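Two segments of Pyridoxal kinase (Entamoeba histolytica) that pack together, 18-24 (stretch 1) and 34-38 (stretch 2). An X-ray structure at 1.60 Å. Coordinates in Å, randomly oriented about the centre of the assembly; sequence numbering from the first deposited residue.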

# COMPACT_ATOMS: atom_id res chain seq x y z
N GLY A 18 2.55 -5.85 7.99
CA GLY A 18 2.79 -4.48 8.35
C GLY A 18 1.93 -3.47 7.63
O GLY A 18 0.69 -3.62 7.51
N ASN A 19 2.59 -2.44 7.11
CA ASN A 19 1.85 -1.40 6.40
C ASN A 19 1.13 -1.84 5.12
O ASN A 19 0.19 -1.18 4.71
CB ASN A 19 2.72 -0.16 6.10
CG ASN A 19 2.47 0.98 7.05
OD1 ASN A 19 1.48 0.99 7.79
ND2 ASN A 19 3.34 1.95 7.03
N ARG A 20 1.52 -2.96 4.52
CA ARG A 20 0.77 -3.52 3.41
C ARG A 20 -0.62 -3.99 3.85
O ARG A 20 -1.62 -3.70 3.18
CB ARG A 20 1.58 -4.58 2.69
CG ARG A 20 1.01 -5.08 1.41
CD ARG A 20 1.13 -4.11 0.22
NE ARG A 20 0.29 -4.76 -0.79
CZ ARG A 20 -0.90 -4.37 -1.25
NH1 ARG A 20 -1.45 -3.20 -0.89
NH2 ARG A 20 -1.55 -5.17 -2.06
N CYS A 21 -0.70 -4.72 4.97
CA CYS A 21 -1.99 -4.99 5.63
C CYS A 21 -2.75 -3.71 5.93
O CYS A 21 -3.95 -3.63 5.70
CB CYS A 21 -1.80 -5.77 6.93
SG CYS A 21 -1.14 -7.40 6.64
N GLY A 22 -2.05 -2.71 6.45
CA GLY A 22 -2.65 -1.45 6.80
C GLY A 22 -3.25 -0.77 5.60
O GLY A 22 -4.37 -0.27 5.67
N MET A 23 -2.55 -0.81 4.49
CA MET A 23 -3.08 -0.15 3.28
C MET A 23 -4.37 -0.83 2.83
O MET A 23 -5.36 -0.17 2.54
CB MET A 23 -2.04 -0.18 2.15
CG MET A 23 -0.75 0.60 2.44
SD MET A 23 0.65 0.25 1.30
CE MET A 23 1.98 1.05 2.16
N ILE A 24 -4.34 -2.15 2.74
CA ILE A 24 -5.48 -2.91 2.27
C ILE A 24 -6.69 -2.63 3.16
O ILE A 24 -7.80 -2.39 2.67
CB ILE A 24 -5.18 -4.42 2.24
CG1 ILE A 24 -4.14 -4.72 1.17
CG2 ILE A 24 -6.45 -5.23 1.99
CD1 ILE A 24 -3.46 -6.07 1.35
N ILE A 34 -1.72 8.13 5.91
CA ILE A 34 -0.34 8.24 5.50
C ILE A 34 0.37 6.95 5.91
O ILE A 34 0.29 6.54 7.07
CB ILE A 34 0.35 9.44 6.19
CG1 ILE A 34 -0.39 10.76 5.89
CG2 ILE A 34 1.81 9.51 5.79
CD1 ILE A 34 0.08 11.91 6.77
N PHE A 35 1.07 6.33 4.97
CA PHE A 35 1.80 5.08 5.20
C PHE A 35 3.30 5.29 5.03
O PHE A 35 3.83 5.27 3.89
CB PHE A 35 1.30 3.95 4.30
CG PHE A 35 -0.17 3.68 4.41
CD1 PHE A 35 -1.10 4.39 3.63
CD2 PHE A 35 -0.65 2.72 5.30
CE1 PHE A 35 -2.46 4.12 3.74
CE2 PHE A 35 -2.01 2.45 5.37
CZ PHE A 35 -2.91 3.17 4.64
N VAL A 36 3.98 5.58 6.12
CA VAL A 36 5.40 5.75 6.12
C VAL A 36 6.03 4.37 6.34
O VAL A 36 5.73 3.67 7.29
CB VAL A 36 5.89 6.75 7.18
CG1 VAL A 36 7.41 6.82 7.17
CG2 VAL A 36 5.26 8.10 6.95
N LEU A 37 6.90 3.96 5.46
CA LEU A 37 7.52 2.62 5.51
C LEU A 37 8.80 2.59 6.35
O LEU A 37 9.59 3.53 6.39
CB LEU A 37 7.84 2.13 4.09
CG LEU A 37 6.69 2.30 3.08
CD1 LEU A 37 7.14 1.69 1.75
CD2 LEU A 37 5.36 1.74 3.56
N THR A 38 9.00 1.49 7.07
CA THR A 38 10.24 1.28 7.81
C THR A 38 11.17 0.23 7.15
O THR A 38 12.32 0.07 7.58
CB THR A 38 9.99 0.79 9.24
OG1 THR A 38 9.30 -0.45 9.19
CG2 THR A 38 9.14 1.77 10.00

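Helix 18-24 runs nearly antiparallel to strand 34-37: their N-to-C directions differ by 167° and their axes approach to 9.2 Å. No hydrogen bond crosses the interface; the 267 Å² buried between the stretches, both sides summed, comes from van der Waals packing of side chains and, at Gly 22 and Met 23, of helix backbone against the Phe 35 ring. The helix supplies its own backbone pairing, as in Met 23 N to Asn 19 O at 2.8 Å.

Asn 19 makes the first contact. Its CA lies 6.6 Å from Phe 35 CA, and its CB points toward the strand. Asn 19 ND2 comes within 3.0 Å of Val 36 O, but the angle is too poor for a hydrogen bond; both amide ends find partners elsewhere in the structure. Asn 19 OD1 sits at the edge of the Phe 35 ring, 3.7 Å from Phe 35 CD2.

Arg 20 and Cys 21 point away. At Gly 22 the ring comes close to the backbone, with Gly 22 C 3.5 Å from Phe 35 CE2; an ideal CB here would lie only 3.7 Å from that same atom.

Met 23 covers one ring face. Its CG stands 3.6 Å from the Phe 35 ring centroid, 13° off the normal, a CH-pi geometry. Extended chi2 and chi3 (both t) carry Met 23 CE to 3.7 Å from Leu 37 CD2, adding an apolar contact.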